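Local atomic coordinates of uncharacterized protein (Deinococcus radiodurans, PDB entry 3M33), a protein that is of unknown function but may be a methyltransferase. Residues Asp39-Arg44 and Arg210-Ala215; Pro61-Phe66 and Ala71-Tyr76; Pro134-Leu139 and Val157-Val162. All blocks are in the same frame, centred on the assembly; numbering follows the deposited sequence.

Interaction 1 (Asp39-Arg44 and Arg210-Ala215); sequences DLWLSR and RHLVLA. With SO4 (sulfate ion), chain I.
With CG anti to the carbonyl carbon (chi1 -75°), Trp41 swings its indole off helix 36-45 toward strand 204-216, where Leu212, also turned with CG opposite its carbonyl carbon (chi1 -74°), meets it. The methyl CD2 of Leu212 sits 4.2 Å from the centroid of the Trp41 six-membered ring, almost straight above the face, in a CH-pi contact. CZ3 at the far end of the indole reaches CB of Leu212 at 3.9 Å and CB of Leu214 at 4.1 Å, the second leucine approaching obliquely. The two leucines stand two apart on the strand and both direct CB toward the helix, so one long flat side chain can touch the pair. A branched aliphatic chain suits this place because it brings a methyl over the ring. Trp41 also lies against Ala163 and Asp165 of strand 160-173, while Leu42 of the same helix packs on Leu139 of strand 136-142.

Two residues before Leu212, Arg210 bends at its second torsion, which helps bring NH2 to a sulfate probably taken up from the crystallisation liquor. NH2 meets sulfate O2 in the plane of the group, a weak hydrogen bond of 3.2 Å; Arg27 NE also bonds the ion, and Glu35 and Glu208 make salt bridges to Arg210. The helix-to-strand contact itself contains no hydrogen bond, which implies that dispersion and the CH-pi term hold it together.

Interaction 2 (Pro61-Phe66 and Ala71-Tyr76); sequences PDAARF and ARWAAY
The carbonyl oxygen of Asp62 accepts the helical hydrogen bond from Phe66 N (O to N 2.8 Å) and also lies over one face of the Trp73 ring. It is 4.0 Å from Trp73 CZ2, toward the rim. Ala63 CA stands over the same ring, 3.7 Å from the centroid of the five-membered part and 25° off its normal, a CH-pi contact. Its methyl CB reaches Trp73 CD1 at 3.5 Å. Alanine suits this position because its lone methyl lets the indole lie close on the helix backbone. Helix 61-66 and strand 72-76 run antiparallel, their axes 9.5 Å apart, as expected within the beta-alpha-beta unit of strand 51-55, helix 61-66 and strand 72-77. Ala63 also fits the last position of a GxGxxA pattern, consistent with a Rossmann-like fold of the kind seen in S-adenosylmethionine-dependent methyltransferases. Trp73 has CG anti to its backbone N (chi1 -170°), which lays the indole along the helix until CZ3 meets Phe66 CB at 3.8 Å. The one polar side-chain atom of Trp73, NE1, is hydrogen-bonded to Glu54 OE1 of strand 51-55, so a tryptophan can sit in this interior. The carboxylate of Asp62 leads away from the strand: OD2 forms a salt bridge with Arg118, and OD1 shares a bound glycerol oxygen with Arg65 NH1. The guanidinium of Arg65 lies with one face over Phe66 CZ.

Interaction 3 (Pro134-Leu139 and Val157-Val162); sequences PDAHFL and VGWDIV
Phe138 and Ala136 face Trp159 across two backbones that stay about 9 Å apart at their nearest CA atoms (Phe138 to Ile161 9.1 Å), too far to pair directly, because strand 204-216 lies between strands 136-142 and 160-173 in the sheet. The indole bridges part of that distance. Trp159 follows the end of helix 149-156, which closes in a Schellman motif: Gly158, with positive phi, is the C-prime residue, and Trp159 N bonds back to Leu154 O. From this turn the side chain leaves with CG beside its own backbone N (chi1 -82°) and points its six-membered ring at the other segment. CZ3 meets Phe138 CB at 3.8 Å. Phe138 N lies at the ring edge, near its plane, 3.8 Å from CZ3, but its hydrogen bond probably goes to Ala215 O rather than to the indole. Ala136 O approaches obliquely, 3.9 Å from CH2, while the Ala136 methyl CB stands 4.2 Å from the same carbon; alanine is small enough to admit the large ring. The phenyl of Phe138 turns away from the indole, CG anti to N (chi1 167°), and packs against Leu154, Val124 and Ile125. A phenylalanine suits the place because its large apolar ring fills the space among these three residues, while its CB takes the indole. Replacing Trp159 by an alanine would remove the whole indole and is likely to leave a gap beside Ala136 and Phe138 CB, with Leu154 losing a packing partner. No hydrogen bond or charge joins the two segments, so their attraction rests on shape and dispersion, perhaps helped by the faintly positive hydrogens of the indole near the Ala136 carbonyl.

In the fold
After helix 9-18 and strand 28-29, helix 36-45 supplies the first segment of interaction 1; its partner is the last strand, 204-216, so this contact closes a very long loop that encloses the other two. Interaction 2 closes early, joining the neighbouring helix and strand of one beta-alpha-beta unit. Interaction 3 follows in series, linking strand 136-142 to the chain just after helix 149-156. All three reach one mixed sheet. Interaction 1 touches both others: Asp39 forms a salt bridge with Arg65 of interaction 2, and Leu214 O probably accepts a hydrogen bond from Val162 N of interaction 3. Interactions 2 and 3 do not touch; their nearest atoms are about 8 Å apart.

Interaction 1 (Asp39-Arg44 and Arg210-Ala215)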
loop_
_atom_site.group_PDB
_atom_site.type_symbol
_atom_site.label_atom_id
_atom_site.label_comp_id
_atom_site.label_asym_id
_atom_site.label_seq_id
_atom_site.Cartn_x
_atom_site.Cartn_y
_atom_site.Cartn_z
ATOM N N ASP A 39 -3.606 -4.282 -8.888
ATOM C CA ASP A 39 -4.989 -3.871 -9.145
ATOM C C ASP A 39 -5.769 -5.007 -9.784
ATOM O O ASP A 39 -6.904 -5.251 -9.417
ATOM C CB ASP A 39 -5.066 -2.658 -10.086
ATOM C CG ASP A 39 -4.555 -1.388 -9.449
ATOM O OD1 ASP A 39 -4.169 -1.418 -8.262
ATOM O OD2 ASP A 39 -4.524 -0.361 -10.157
ATOM N N LEU A 40 -5.172 -5.670 -10.772
ATOM C CA LEU A 40 -5.824 -6.810 -11.409
ATOM C C LEU A 40 -6.130 -7.931 -10.413
ATOM O O LEU A 40 -7.220 -8.488 -10.422
ATOM C CB LEU A 40 -4.942 -7.399 -12.504
ATOM C CG LEU A 40 -4.919 -6.713 -13.859
ATOM C CD1 LEU A 40 -4.599 -7.776 -14.903
ATOM C CD2 LEU A 40 -6.259 -6.027 -14.155
ATOM N N TRP A 41 -5.158 -8.279 -9.571
ATOM C CA TRP A 41 -5.359 -9.362 -8.614
ATOM C C TRP A 41 -6.468 -8.985 -7.631
ATOM O O TRP A 41 -7.319 -9.807 -7.286
ATOM C CB TRP A 41 -4.080 -9.622 -7.836
ATOM C CG TRP A 41 -3.011 -10.340 -8.610
ATOM C CD1 TRP A 41 -3.022 -10.651 -9.932
ATOM C CD2 TRP A 41 -1.773 -10.845 -8.085
ATOM N NE1 TRP A 41 -1.866 -11.317 -10.268
ATOM C CE2 TRP A 41 -1.085 -11.448 -9.150
ATOM C CE3 TRP A 41 -1.182 -10.838 -6.813
ATOM C CZ2 TRP A 41 0.165 -12.053 -8.985
ATOM C CZ3 TRP A 41 0.054 -11.429 -6.652
ATOM C CH2 TRP A 41 0.717 -12.029 -7.735
ATOM N N LEU A 42 -6.453 -7.733 -7.178
ATOM C CA LEU A 42 -7.444 -7.287 -6.210
ATOM C C LEU A 42 -8.841 -7.364 -6.828
ATOM O O LEU A 42 -9.772 -7.892 -6.241
ATOM C CB LEU A 42 -7.131 -5.861 -5.761
ATOM C CG LEU A 42 -8.171 -5.190 -4.856
ATOM C CD1 LEU A 42 -8.549 -6.095 -3.683
ATOM C CD2 LEU A 42 -7.645 -3.823 -4.373
ATOM N N SER A 43 -8.965 -6.849 -8.042
ATOM C CA SER A 43 -10.238 -6.867 -8.731
ATOM C C SER A 43 -10.799 -8.292 -8.873
ATOM O O SER A 43 -11.995 -8.506 -8.662
ATOM C CB SER A 43 -10.102 -6.199 -10.097
ATOM O OG SER A 43 -11.324 -6.301 -10.779
ATOM N N ARG A 44 -9.944 -9.263 -9.208
ATOM C CA ARG A 44 -10.394 -10.652 -9.362
ATOM C C ARG A 44 -10.919 -11.229 -8.051
ATOM O O ARG A 44 -11.783 -12.096 -8.052
ATOM C CB ARG A 44 -9.261 -11.559 -9.885
ATOM C CG ARG A 44 -8.787 -11.279 -11.306
ATOM C CD ARG A 44 -7.634 -12.230 -11.678
ATOM N NE ARG A 44 -8.113 -13.573 -12.022
ATOM C CZ ARG A 44 -8.108 -14.624 -11.203
ATOM N NH1 ARG A 44 -7.625 -14.524 -9.966
ATOM N NH2 ARG A 44 -8.582 -15.788 -11.627
ATOM N N ARG A 210 8.408 -3.245 -6.947
ATOM C CA ARG A 210 7.319 -3.645 -6.065
ATOM C C ARG A 210 7.375 -5.139 -5.773
ATOM O O ARG A 210 7.855 -5.916 -6.589
ATOM C CB ARG A 210 5.962 -3.304 -6.685
ATOM C CG ARG A 210 5.790 -1.840 -7.066
ATOM C CD ARG A 210 5.500 -0.926 -5.849
ATOM N NE ARG A 210 5.176 0.424 -6.312
ATOM C CZ ARG A 210 6.092 1.329 -6.638
ATOM N NH1 ARG A 210 7.380 1.016 -6.534
ATOM N NH2 ARG A 210 5.732 2.533 -7.087
ATOM N N HIS A 211 6.872 -5.528 -4.607
ATOM C CA HIS A 211 6.805 -6.929 -4.210
ATOM C C HIS A 211 5.346 -7.272 -3.938
ATOM O O HIS A 211 4.792 -6.834 -2.937
ATOM C CB HIS A 211 7.612 -7.123 -2.920
ATOM C CG HIS A 211 7.686 -8.540 -2.444
ATOM N ND1 HIS A 211 8.157 -8.873 -1.188
ATOM C CD2 HIS A 211 7.381 -9.710 -3.052
ATOM C CE1 HIS A 211 8.129 -10.185 -1.045
ATOM N NE2 HIS A 211 7.653 -10.717 -2.155
ATOM N N LEU A 212 4.722 -8.055 -4.814
ATOM C CA LEU A 212 3.319 -8.430 -4.630
ATOM C C LEU A 212 3.212 -9.793 -3.991
ATOM O O LEU A 212 3.917 -10.720 -4.391
ATOM C CB LEU A 212 2.583 -8.487 -5.970
ATOM C CG LEU A 212 2.188 -7.238 -6.739
ATOM C CD1 LEU A 212 3.408 -6.429 -7.141
ATOM C CD2 LEU A 212 1.388 -7.642 -7.976
ATOM N N VAL A 213 2.307 -9.931 -3.024
ATOM C CA VAL A 213 2.131 -11.194 -2.329
ATOM C C VAL A 213 0.645 -11.466 -2.136
ATOM O O VAL A 213 -0.081 -10.636 -1.593
ATOM C CB VAL A 213 2.844 -11.192 -0.936
ATOM C CG1 VAL A 213 2.532 -12.450 -0.156
ATOM C CG2 VAL A 213 4.344 -11.045 -1.096
ATOM N N LEU A 214 0.195 -12.622 -2.602
ATOM C CA LEU A 214 -1.143 -13.099 -2.287
ATOM C C LEU A 214 -0.958 -14.378 -1.484
ATOM O O LEU A 214 -0.223 -15.280 -1.897
ATOM C CB LEU A 214 -1.911 -13.395 -3.582
ATOM C CG LEU A 214 -3.327 -13.964 -3.445
ATOM C CD1 LEU A 214 -4.207 -12.937 -2.757
ATOM C CD2 LEU A 214 -3.907 -14.312 -4.807
ATOM N N ALA A 215 -1.599 -14.450 -0.327
ATOM C CA ALA A 215 -1.430 -15.593 0.560
ATOM C C ALA A 215 -2.783 -16.088 1.056
ATOM O O ALA A 215 -3.783 -15.367 0.996
ATOM C CB ALA A 215 -0.548 -15.206 1.741
HETATM S S SO4 I . 5.167 5.255 -9.382
HETATM O O1 SO4 I . 3.723 5.058 -9.244
HETATM O O2 SO4 I . 5.777 5.565 -8.092
HETATM O O3 SO4 I . 5.762 4.039 -9.924
HETATM O O4 SO4 I . 5.417 6.376 -10.281
#

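Interaction 2 (Pro61-Phe66 and Ala71-Tyr76)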
loop_
_atom_site.group_PDB
_atom_site.type_symbol
_atom_site.label_atom_id
_atom_site.label_comp_id
_atom_site.label_asym_id
_atom_site.label_seq_id
_atom_site.Cartn_x
_atom_site.Cartn_y
_atom_site.Cartn_z
ATOM N N PRO A 61 -8.472 6.056 -1.054
ATOM C CA PRO A 61 -8.557 5.910 -2.511
ATOM C C PRO A 61 -9.016 4.510 -2.911
ATOM O O PRO A 61 -9.794 4.371 -3.856
ATOM C CB PRO A 61 -7.109 6.151 -2.992
ATOM C CG PRO A 61 -6.214 5.889 -1.753
ATOM C CD PRO A 61 -7.101 6.350 -0.581
ATOM N N ASP A 62 -8.536 3.475 -2.226
ATOM C CA ASP A 62 -8.936 2.127 -2.610
ATOM C C ASP A 62 -10.336 1.792 -2.106
ATOM O O ASP A 62 -11.097 1.102 -2.785
ATOM C CB ASP A 62 -7.909 1.079 -2.159
ATOM C CG ASP A 62 -6.694 1.023 -3.075
ATOM O OD1 ASP A 62 -6.859 1.141 -4.310
ATOM O OD2 ASP A 62 -5.569 0.866 -2.560
ATOM N N ALA A 63 -10.681 2.276 -0.919
ATOM C CA ALA A 63 -12.037 2.109 -0.429
ATOM C C ALA A 63 -13.018 2.663 -1.465
ATOM O O ALA A 63 -14.029 2.039 -1.776
ATOM C CB ALA A 63 -12.219 2.812 0.935
ATOM N N ALA A 64 -12.709 3.828 -2.019
ATOM C CA ALA A 64 -13.627 4.483 -2.934
ATOM C C ALA A 64 -13.670 3.744 -4.247
ATOM O O ALA A 64 -14.710 3.559 -4.844
ATOM C CB ALA A 64 -13.206 5.928 -3.167
ATOM N N ARG A 65 -12.512 3.326 -4.705
ATOM C CA ARG A 65 -12.414 2.736 -6.018
ATOM C C ARG A 65 -12.840 1.248 -6.106
ATOM O O ARG A 65 -13.447 0.833 -7.099
ATOM C CB ARG A 65 -10.975 2.938 -6.479
ATOM C CG ARG A 65 -10.575 2.261 -7.726
ATOM C CD ARG A 65 -9.138 2.617 -8.027
ATOM N NE ARG A 65 -8.621 1.696 -9.020
ATOM C CZ ARG A 65 -7.340 1.397 -9.162
ATOM N NH1 ARG A 65 -6.429 1.946 -8.366
ATOM N NH2 ARG A 65 -6.976 0.549 -10.106
ATOM N N PHE A 66 -12.525 0.449 -5.084
ATOM C CA PHE A 66 -12.812 -0.995 -5.115
ATOM C C PHE A 66 -13.911 -1.373 -4.140
ATOM O O PHE A 66 -14.551 -2.413 -4.288
ATOM C CB PHE A 66 -11.576 -1.814 -4.737
ATOM C CG PHE A 66 -10.475 -1.746 -5.734
ATOM C CD1 PHE A 66 -10.479 -2.580 -6.847
ATOM C CD2 PHE A 66 -9.433 -0.861 -5.572
ATOM C CE1 PHE A 66 -9.445 -2.537 -7.777
ATOM C CE2 PHE A 66 -8.392 -0.798 -6.510
ATOM C CZ PHE A 66 -8.399 -1.639 -7.606
ATOM N N ALA A 71 -19.043 -6.768 -0.465
ATOM C CA ALA A 71 -20.207 -6.738 0.417
ATOM C C ALA A 71 -19.999 -5.689 1.496
ATOM O O ALA A 71 -20.929 -4.986 1.877
ATOM C CB ALA A 71 -20.413 -8.105 1.082
ATOM N N ARG A 72 -18.770 -5.613 2.000
ATOM C CA ARG A 72 -18.403 -4.641 3.029
ATOM C C ARG A 72 -16.915 -4.329 2.877
ATOM O O ARG A 72 -16.116 -5.230 2.659
ATOM C CB ARG A 72 -18.687 -5.206 4.425
ATOM C CG ARG A 72 -18.331 -4.255 5.571
ATOM C CD ARG A 72 -18.814 -4.776 6.919
ATOM N NE ARG A 72 -18.489 -3.841 7.998
ATOM C CZ ARG A 72 -17.524 -4.038 8.890
ATOM N NH1 ARG A 72 -16.806 -5.153 8.844
ATOM N NH2 ARG A 72 -17.288 -3.131 9.833
ATOM N N TRP A 73 -16.551 -3.056 2.960
ATOM C CA TRP A 73 -15.143 -2.661 2.953
ATOM C C TRP A 73 -14.844 -1.962 4.267
ATOM O O TRP A 73 -15.158 -0.784 4.437
ATOM C CB TRP A 73 -14.858 -1.708 1.786
ATOM C CG TRP A 73 -13.404 -1.413 1.525
ATOM C CD1 TRP A 73 -12.609 -0.491 2.167
ATOM C CD2 TRP A 73 -12.580 -2.014 0.517
ATOM N NE1 TRP A 73 -11.350 -0.497 1.628
ATOM C CE2 TRP A 73 -11.303 -1.424 0.615
ATOM C CE3 TRP A 73 -12.801 -2.994 -0.459
ATOM C CZ2 TRP A 73 -10.249 -1.791 -0.215
ATOM C CZ3 TRP A 73 -11.740 -3.363 -1.285
ATOM C CH2 TRP A 73 -10.486 -2.767 -1.154
ATOM N N ALA A 74 -14.265 -2.689 5.213
ATOM C CA ALA A 74 -13.829 -2.068 6.457
ATOM C C ALA A 74 -12.389 -1.599 6.249
ATOM O O ALA A 74 -11.622 -2.249 5.543
ATOM C CB ALA A 74 -13.926 -3.064 7.621
ATOM N N ALA A 75 -12.019 -0.474 6.847
ATOM C CA ALA A 75 -10.705 0.112 6.588
ATOM C C ALA A 75 -10.217 0.870 7.822
ATOM O O ALA A 75 -11.030 1.441 8.564
ATOM C CB ALA A 75 -10.793 1.049 5.405
ATOM N N TYR A 76 -8.905 0.895 8.051
ATOM C CA TYR A 76 -8.396 1.705 9.162
ATOM C C TYR A 76 -7.095 2.420 8.891
ATOM O O TYR A 76 -6.264 1.959 8.109
ATOM C CB TYR A 76 -8.238 0.869 10.438
ATOM C CG TYR A 76 -7.153 -0.187 10.369
ATOM C CD1 TYR A 76 -5.838 0.121 10.678
ATOM C CD2 TYR A 76 -7.454 -1.494 9.998
ATOM C CE1 TYR A 76 -4.847 -0.851 10.633
ATOM C CE2 TYR A 76 -6.478 -2.472 9.949
ATOM C CZ TYR A 76 -5.180 -2.146 10.268
ATOM O OH TYR A 76 -4.214 -3.114 10.211
#

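Interaction 3 (Pro134-Leu139 and Val157-Val162)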
loop_
_atom_site.group_PDB
_atom_site.type_symbol
_atom_site.label_atom_id
_atom_site.label_comp_id
_atom_site.label_asym_id
_atom_site.label_seq_id
_atom_site.Cartn_x
_atom_site.Cartn_y
_atom_site.Cartn_z
ATOM N N PRO A 134 -12.206 -18.618 7.339
ATOM C CA PRO A 134 -11.506 -19.718 6.668
ATOM C C PRO A 134 -11.517 -19.486 5.157
ATOM O O PRO A 134 -12.526 -19.026 4.608
ATOM C CB PRO A 134 -12.360 -20.949 7.007
ATOM C CG PRO A 134 -13.241 -20.524 8.156
ATOM C CD PRO A 134 -13.469 -19.058 7.954
ATOM N N ASP A 135 -10.403 -19.785 4.499
ATOM C CA ASP A 135 -10.285 -19.546 3.061
ATOM C C ASP A 135 -10.186 -18.068 2.687
ATOM O O ASP A 135 -10.391 -17.711 1.534
ATOM C CB ASP A 135 -11.453 -20.183 2.313
ATOM C CG ASP A 135 -11.615 -21.650 2.648
ATOM O OD1 ASP A 135 -10.620 -22.270 3.097
ATOM O OD2 ASP A 135 -12.735 -22.175 2.475
ATOM N N ALA A 136 -9.882 -17.212 3.657
ATOM C CA ALA A 136 -9.611 -15.804 3.370
ATOM C C ALA A 136 -8.293 -15.689 2.614
ATOM O O ALA A 136 -7.443 -16.585 2.713
ATOM C CB ALA A 136 -9.538 -15.017 4.669
ATOM N N HIS A 137 -8.130 -14.598 1.861
ATOM C CA HIS A 137 -6.848 -14.252 1.242
ATOM C C HIS A 137 -6.240 -13.032 1.935
ATOM O O HIS A 137 -6.960 -12.171 2.453
ATOM C CB HIS A 137 -7.030 -13.890 -0.239
ATOM C CG HIS A 137 -7.264 -15.061 -1.140
ATOM N ND1 HIS A 137 -8.523 -15.530 -1.438
ATOM C CD2 HIS A 137 -6.401 -15.842 -1.835
ATOM C CE1 HIS A 137 -8.428 -16.559 -2.262
ATOM N NE2 HIS A 137 -7.152 -16.767 -2.521
ATOM N N PHE A 138 -4.920 -12.929 1.904
ATOM C CA PHE A 138 -4.247 -11.699 2.311
ATOM C C PHE A 138 -3.544 -11.178 1.067
ATOM O O PHE A 138 -2.809 -11.919 0.424
ATOM C CB PHE A 138 -3.199 -12.001 3.395
ATOM C CG PHE A 138 -2.253 -10.856 3.660
ATOM C CD1 PHE A 138 -2.663 -9.750 4.396
ATOM C CD2 PHE A 138 -0.955 -10.883 3.178
ATOM C CE1 PHE A 138 -1.792 -8.675 4.632
ATOM C CE2 PHE A 138 -0.077 -9.822 3.409
ATOM C CZ PHE A 138 -0.501 -8.712 4.140
ATOM N N LEU A 139 -3.758 -9.915 0.721
ATOM C CA LEU A 139 -3.175 -9.360 -0.481
ATOM C C LEU A 139 -2.344 -8.116 -0.143
ATOM O O LEU A 139 -2.838 -7.187 0.506
ATOM C CB LEU A 139 -4.271 -9.018 -1.500
ATOM C CG LEU A 139 -3.816 -8.283 -2.763
ATOM C CD1 LEU A 139 -2.871 -9.171 -3.559
ATOM C CD2 LEU A 139 -5.006 -7.861 -3.602
ATOM N N VAL A 157 2.455 -17.342 10.975
ATOM C CA VAL A 157 1.067 -17.657 11.316
ATOM C C VAL A 157 0.528 -18.843 10.519
ATOM O O VAL A 157 -0.674 -19.086 10.500
ATOM C CB VAL A 157 0.111 -16.444 11.168
ATOM C CG1 VAL A 157 0.408 -15.388 12.232
ATOM C CG2 VAL A 157 0.185 -15.850 9.761
ATOM N N GLY A 158 1.421 -19.580 9.867
ATOM C CA GLY A 158 1.029 -20.769 9.122
ATOM C C GLY A 158 0.199 -20.507 7.871
ATOM O O GLY A 158 -0.670 -21.307 7.524
ATOM N N TRP A 159 0.466 -19.392 7.193
ATOM C CA TRP A 159 -0.205 -19.075 5.932
ATOM C C TRP A 159 0.668 -19.418 4.719
ATOM O O TRP A 159 1.890 -19.358 4.800
ATOM C CB TRP A 159 -0.612 -17.591 5.904
ATOM C CG TRP A 159 -1.906 -17.340 6.625
ATOM C CD1 TRP A 159 -2.253 -17.801 7.869
ATOM C CD2 TRP A 159 -3.033 -16.594 6.146
ATOM N NE1 TRP A 159 -3.521 -17.392 8.185
ATOM C CE2 TRP A 159 -4.023 -16.647 7.149
ATOM C CE3 TRP A 159 -3.304 -15.890 4.965
ATOM C CZ2 TRP A 159 -5.260 -16.019 7.010
ATOM C CZ3 TRP A 159 -4.530 -15.276 4.824
ATOM C CH2 TRP A 159 -5.494 -15.341 5.840
ATOM N N ASP A 160 0.036 -19.769 3.599
ATOM C CA ASP A 160 0.763 -20.120 2.384
ATOM C C ASP A 160 0.729 -18.994 1.359
ATOM O O ASP A 160 -0.308 -18.365 1.149
ATOM C CB ASP A 160 0.142 -21.347 1.732
ATOM C CG ASP A 160 0.130 -22.542 2.643
ATOM O OD1 ASP A 160 1.223 -23.033 2.981
ATOM O OD2 ASP A 160 -0.977 -22.990 3.017
ATOM N N ILE A 161 1.856 -18.766 0.692
ATOM C CA ILE A 161 1.870 -17.844 -0.431
ATOM C C ILE A 161 1.328 -18.567 -1.660
ATOM O O ILE A 161 1.790 -19.646 -2.004
ATOM C CB ILE A 161 3.280 -17.299 -0.684
ATOM C CG1 ILE A 161 3.700 -16.396 0.477
ATOM C CG2 ILE A 161 3.332 -16.524 -1.989
ATOM C CD1 ILE A 161 5.124 -15.912 0.381
ATOM N N VAL A 162 0.322 -17.999 -2.308
ATOM C CA VAL A 162 -0.197 -18.628 -3.519
ATOM C C VAL A 162 0.246 -17.882 -4.789
ATOM O O VAL A 162 0.247 -18.445 -5.866
ATOM C CB VAL A 162 -1.735 -18.839 -3.476
ATOM C CG1 VAL A 162 -2.133 -19.660 -2.246
ATOM C CG2 VAL A 162 -2.463 -17.538 -3.491
#